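PDB 5V8D: bacillus cereus PatB1 from Bacillus cereus, which acts as an O-acetyltransferase that decorates secondary cell wall polysaccharides, using an SGNH hydrolase-like domain. Local coordinates for residues I145-H150 / Y182-I187; Y79-E83 / N132-K136. The protein carries 6 engineered substitutions. All coordinates share one frame. Residue numbers count along the deposited sequence, not the author numbering.

Interaction 1 (I145-H150 / Y182-I187); sequences IKLMEH and YIMNTI
Residues 145-150 lead from edge strand 143-146 into helix 147-154, and residues 182-187 are one and a half turns of helix 173-190. The closest CA pairs are Ile145 with Ile183 at 6.5 Å and Leu147 with Tyr182 at 7.8 Å. Ile145 is extended (phi/psi -111/106) and hydrogen-bonds through its backbone to Phe105 and Leu107. Its CB points toward the helix, and its m,t rotamer carries Ile145 CD1 to 3.8 Å from Ile183 O, 3.9 Å from Ile183 CG2 and 4.1 Å from Ile187 CG1. Ile145 CG2 lies 3.9 Å from Tyr182 CD2. Lys146 is the N-cap of helix 147-154, and His150 N donates to Lys146 O at 3.0 Å. Helix 173-190 packs on one face of the central mixed sheet, at its 143-146 edge, in an SGNH hydrolase-like alpha/beta fold. Ile183 also reaches Ala106 of strand 102-107, and Ile187 reaches Tyr104. Leu147 leaves sideways, but Leu147 CD2 comes to 3.7 Å from Tyr182 CD2, and Leu147 CD1 to 4.2 Å from Ile183 CD1. One turn into the helix, His150 (chi1 t) stacks face-to-face on Tyr182 (chi1 t), centroids 3.7 Å apart and planes at 18°. His150 ND1 is 3.1 Å from Tyr182 CE1, and His150 CB makes a CH-pi contact, 3.9 Å from the Tyr182 ring centroid. Thr186 OG1 donates to Tyr182 O of its own helix at 2.7 Å.

Interaction 2 (Y79-E83 / N132-K136); sequences YNEIE and NYFLK. With SO4 (sulfate ion), chain G.
Two helices lie side by side here: 79-83, the first turn of helix 79-98, and 132-136, in the second half of helix 127-137. Their short axes come within 9.8 Å and run in nearly the same direction, crossing at -29°. CA atoms are nearest at Ile82 with Phe134 (6.3 Å) and Tyr79 with Tyr133 (6.7 Å). Tyr133 is the main bump. Its CB points toward the other helix, and chi1 is t. The ring fills a hollow bordered by Tyr79, Ile82 and Glu83. Tyr79 CB sits over its face, 3.9 Å from the Tyr133 ring centroid, as a CH-pi contact. Ile82 CG2 meets its edge, 3.8 Å from Tyr133 CD2. Tyr133 CE2 lies 3.4 Å from Tyr79 O. The Tyr79 ring (chi1 m) forms an offset stack with Tyr133, centroids 4.6 Å apart and planes at 21°. Tyr79 CD1 is 3.6 Å from Tyr133 CB. Ile82 is the returning bump: CB points toward helix 132-136, and Ile82 CG2 fits between Tyr133 and the edge of Phe134, 3.8 Å from Phe134 CD1. Deeper in, Phe134 meets Phe105 edge-to-face and touches Met86. Toward the solvent, Glu83 CD is 3.7 Å from Tyr133 OH. A sulfate, probably from the crystallisation liquor, accepts a hydrogen bond from Lys136 NZ at O1 (2.7 Å) and a weak one from Tyr133 OH at O2 (3.4 Å); Lys137 NZ is also hydrogen-bonded to it. Helix 127-137 belongs to the beta-alpha-beta crossover from strand 102-107 to 143-146; helix 79-98, leading into strand 102-107, shares that face of the alpha/beta fold.

How the interactions relate
The two contacts lie about 20 Å apart, centre to centre. Interaction 2 comes first along the chain, and interaction 1 opens after it closes. Helix 127-137 of interaction 2 is followed by strand 143-146, which begins interaction 1. The two contacts touch at this join, where Leu135 CD1 packs 3.5 Å from Lys146 CE. Both also reach strand 102-107, the neighbour of strand 143-146 in the central sheet: Phe134 meets Phe105, and Ile145 and Ile183 touch Ala106. The contacts lie on opposite faces of the sheet at its 143-146 edge: helix 173-190 covers one face, helices 79-98 and 127-137 the other.

Interaction 1 (I145-H150 / Y182-I187)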
# COMPACT_ATOMS: atom_id res chain seq x y z
N ILE A 145 1.30 -4.00 -10.22
CA ILE A 145 2.45 -3.11 -10.11
C ILE A 145 3.49 -3.85 -9.29
O ILE A 145 3.33 -4.05 -8.09
CB ILE A 145 2.06 -1.75 -9.50
CG1 ILE A 145 0.88 -1.18 -10.30
CG2 ILE A 145 3.24 -0.77 -9.54
CD1 ILE A 145 0.71 0.33 -10.19
N LYS A 146 4.54 -4.32 -9.96
CA LYS A 146 5.41 -5.36 -9.38
C LYS A 146 6.61 -4.77 -8.66
O LYS A 146 7.69 -4.66 -9.25
CB LYS A 146 5.89 -6.34 -10.47
CG LYS A 146 4.79 -7.26 -11.06
CD LYS A 146 5.37 -8.15 -12.21
CE LYS A 146 4.23 -8.87 -12.95
NZ LYS A 146 4.60 -9.61 -14.23
N LEU A 147 6.45 -4.38 -7.40
CA LEU A 147 7.47 -3.55 -6.77
C LEU A 147 8.74 -4.33 -6.42
O LEU A 147 9.85 -3.81 -6.55
CB LEU A 147 6.90 -2.87 -5.54
CG LEU A 147 6.13 -1.56 -5.79
CD1 LEU A 147 5.34 -1.12 -4.55
CD2 LEU A 147 7.09 -0.46 -6.21
N MET A 148 8.59 -5.58 -5.97
CA MET A 148 9.76 -6.37 -5.66
C MET A 148 10.64 -6.55 -6.87
O MET A 148 11.86 -6.38 -6.81
CB MET A 148 9.37 -7.73 -5.12
CG MET A 148 10.59 -8.60 -4.82
SD MET A 148 11.42 -8.15 -3.29
CE MET A 148 12.77 -7.10 -3.82
N GLU A 149 10.01 -6.89 -7.99
CA GLU A 149 10.73 -7.05 -9.23
C GLU A 149 11.40 -5.72 -9.66
O GLU A 149 12.55 -5.70 -10.08
CB GLU A 149 9.77 -7.56 -10.30
CG GLU A 149 10.42 -8.02 -11.60
CD GLU A 149 9.37 -8.51 -12.59
OE1 GLU A 149 8.67 -9.50 -12.28
OE2 GLU A 149 9.23 -7.91 -13.66
N HIS A 150 10.69 -4.60 -9.51
CA HIS A 150 11.29 -3.29 -9.82
C HIS A 150 12.49 -3.02 -8.91
O HIS A 150 13.58 -2.65 -9.40
CB HIS A 150 10.24 -2.16 -9.68
CG HIS A 150 10.83 -0.78 -9.65
ND1 HIS A 150 11.38 -0.17 -10.76
CD2 HIS A 150 10.94 0.13 -8.64
CE1 HIS A 150 11.82 1.03 -10.44
NE2 HIS A 150 11.55 1.25 -9.16
N TYR A 182 6.78 4.87 -7.99
CA TYR A 182 6.70 3.86 -9.04
C TYR A 182 5.24 3.53 -9.38
O TYR A 182 4.88 3.33 -10.54
CB TYR A 182 7.46 2.60 -8.61
CG TYR A 182 7.64 1.62 -9.74
CD1 TYR A 182 8.52 1.89 -10.78
CD2 TYR A 182 6.93 0.43 -9.76
CE1 TYR A 182 8.68 1.00 -11.83
CE2 TYR A 182 7.08 -0.48 -10.82
CZ TYR A 182 7.95 -0.18 -11.84
OH TYR A 182 8.13 -1.07 -12.88
N ILE A 183 4.40 3.48 -8.35
CA ILE A 183 2.99 3.17 -8.56
C ILE A 183 2.32 4.25 -9.40
O ILE A 183 1.71 3.96 -10.44
CB ILE A 183 2.22 3.02 -7.22
CG1 ILE A 183 2.58 1.69 -6.55
CG2 ILE A 183 0.71 3.09 -7.46
CD1 ILE A 183 2.29 1.65 -5.07
N MET A 184 2.45 5.50 -8.98
CA MET A 184 1.72 6.53 -9.69
C MET A 184 2.30 6.83 -11.06
O MET A 184 1.55 7.02 -12.02
CB MET A 184 1.64 7.82 -8.87
CG MET A 184 0.79 7.69 -7.63
SD MET A 184 -0.84 6.96 -7.94
CE MET A 184 -1.45 7.98 -9.28
N ASN A 185 3.62 6.86 -11.20
CA ASN A 185 4.18 7.08 -12.53
C ASN A 185 3.86 5.90 -13.48
O ASN A 185 3.75 6.08 -14.68
CB ASN A 185 5.69 7.31 -12.45
CG ASN A 185 6.06 8.65 -11.80
OD1 ASN A 185 5.23 9.57 -11.70
ND2 ASN A 185 7.32 8.78 -11.39
N THR A 186 3.67 4.70 -12.94
CA THR A 186 3.19 3.60 -13.78
C THR A 186 1.74 3.83 -14.24
O THR A 186 1.43 3.68 -15.43
CB THR A 186 3.28 2.27 -13.06
OG1 THR A 186 4.66 1.95 -12.87
CG2 THR A 186 2.61 1.16 -13.87
N ILE A 187 0.87 4.19 -13.31
CA ILE A 187 -0.53 4.47 -13.65
C ILE A 187 -0.62 5.63 -14.63
O ILE A 187 -1.38 5.58 -15.60
CB ILE A 187 -1.38 4.76 -12.39
CG1 ILE A 187 -1.58 3.47 -11.59
CG2 ILE A 187 -2.72 5.38 -12.78
CD1 ILE A 187 -2.09 3.70 -10.16

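Interaction 2 (Y79-E83 / N132-K136)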
# COMPACT_ATOMS: atom_id res chain seq x y z
N TYR A 79 -0.33 -22.24 -3.18
CA TYR A 79 -1.04 -22.14 -4.45
C TYR A 79 -2.52 -22.44 -4.25
O TYR A 79 -3.38 -21.78 -4.85
CB TYR A 79 -0.44 -23.08 -5.50
CG TYR A 79 1.04 -22.87 -5.79
CD1 TYR A 79 1.69 -21.69 -5.44
CD2 TYR A 79 1.78 -23.87 -6.42
CE1 TYR A 79 3.03 -21.51 -5.71
CE2 TYR A 79 3.11 -23.70 -6.69
CZ TYR A 79 3.74 -22.53 -6.34
OH TYR A 79 5.08 -22.40 -6.62
N ASN A 80 -2.82 -23.43 -3.41
CA ASN A 80 -4.20 -23.82 -3.16
C ASN A 80 -4.98 -22.64 -2.59
O ASN A 80 -6.11 -22.40 -2.98
CB ASN A 80 -4.28 -25.01 -2.20
CG ASN A 80 -3.89 -26.32 -2.86
OD1 ASN A 80 -3.76 -26.40 -4.07
ND2 ASN A 80 -3.72 -27.37 -2.05
N GLU A 81 -4.35 -21.92 -1.67
CA GLU A 81 -4.97 -20.75 -1.06
C GLU A 81 -5.20 -19.64 -2.09
O GLU A 81 -6.30 -19.08 -2.19
CB GLU A 81 -4.10 -20.22 0.09
CG GLU A 81 -4.08 -21.11 1.34
CD GLU A 81 -3.10 -22.29 1.25
OE1 GLU A 81 -2.69 -22.70 0.15
OE2 GLU A 81 -2.72 -22.81 2.32
N ILE A 82 -4.17 -19.32 -2.86
CA ILE A 82 -4.28 -18.29 -3.88
C ILE A 82 -5.32 -18.67 -4.95
O ILE A 82 -6.15 -17.84 -5.37
CB ILE A 82 -2.89 -18.01 -4.52
CG1 ILE A 82 -1.97 -17.37 -3.47
CG2 ILE A 82 -3.00 -17.10 -5.73
CD1 ILE A 82 -0.52 -17.66 -3.69
N GLU A 83 -5.31 -19.94 -5.36
CA GLU A 83 -6.27 -20.44 -6.33
C GLU A 83 -7.72 -20.29 -5.85
O GLU A 83 -8.61 -19.97 -6.64
CB GLU A 83 -5.98 -21.91 -6.65
CG GLU A 83 -6.86 -22.53 -7.73
CD GLU A 83 -6.38 -23.92 -8.10
OE1 GLU A 83 -5.77 -24.60 -7.24
OE2 GLU A 83 -6.61 -24.34 -9.26
N ASN A 132 4.60 -15.26 -7.86
CA ASN A 132 4.58 -15.67 -9.27
C ASN A 132 3.29 -16.39 -9.65
O ASN A 132 2.72 -16.14 -10.71
CB ASN A 132 5.78 -16.58 -9.59
CG ASN A 132 7.11 -15.82 -9.67
OD1 ASN A 132 7.13 -14.59 -9.75
ND2 ASN A 132 8.22 -16.56 -9.63
N TYR A 133 2.85 -17.32 -8.79
CA TYR A 133 1.60 -18.02 -9.03
C TYR A 133 0.40 -17.06 -9.04
O TYR A 133 -0.48 -17.13 -9.90
CB TYR A 133 1.37 -19.10 -7.97
CG TYR A 133 0.16 -19.96 -8.26
CD1 TYR A 133 0.20 -20.93 -9.25
CD2 TYR A 133 -1.02 -19.78 -7.55
CE1 TYR A 133 -0.92 -21.71 -9.53
CE2 TYR A 133 -2.14 -20.55 -7.82
CZ TYR A 133 -2.08 -21.52 -8.82
OH TYR A 133 -3.18 -22.31 -9.10
N PHE A 134 0.39 -16.16 -8.07
CA PHE A 134 -0.64 -15.13 -7.98
C PHE A 134 -0.69 -14.30 -9.27
O PHE A 134 -1.76 -14.13 -9.84
CB PHE A 134 -0.38 -14.23 -6.76
CG PHE A 134 -1.38 -13.12 -6.59
CD1 PHE A 134 -2.59 -13.35 -5.96
CD2 PHE A 134 -1.08 -11.83 -7.01
CE1 PHE A 134 -3.50 -12.31 -5.76
CE2 PHE A 134 -1.98 -10.79 -6.83
CZ PHE A 134 -3.19 -11.04 -6.19
N LEU A 135 0.47 -13.82 -9.72
CA LEU A 135 0.56 -13.03 -10.95
C LEU A 135 0.15 -13.81 -12.19
O LEU A 135 -0.43 -13.27 -13.14
CB LEU A 135 1.99 -12.48 -11.16
CG LEU A 135 2.35 -11.41 -10.14
CD1 LEU A 135 3.80 -10.99 -10.23
CD2 LEU A 135 1.40 -10.24 -10.30
N LYS A 136 0.48 -15.09 -12.18
CA LYS A 136 0.15 -15.94 -13.31
C LYS A 136 -1.37 -16.13 -13.44
O LYS A 136 -1.90 -16.21 -14.55
CB LYS A 136 0.87 -17.29 -13.16
CG LYS A 136 0.41 -18.37 -14.08
CD LYS A 136 0.96 -19.71 -13.64
CE LYS A 136 0.74 -20.78 -14.70
NZ LYS A 136 -0.71 -21.13 -14.88
S SO4 G . -1.91 -24.39 -12.76
O1 SO4 G . -1.65 -23.39 -13.79
O2 SO4 G . -3.12 -24.04 -12.03
O3 SO4 G . -2.07 -25.70 -13.38
O4 SO4 G . -0.78 -24.44 -11.84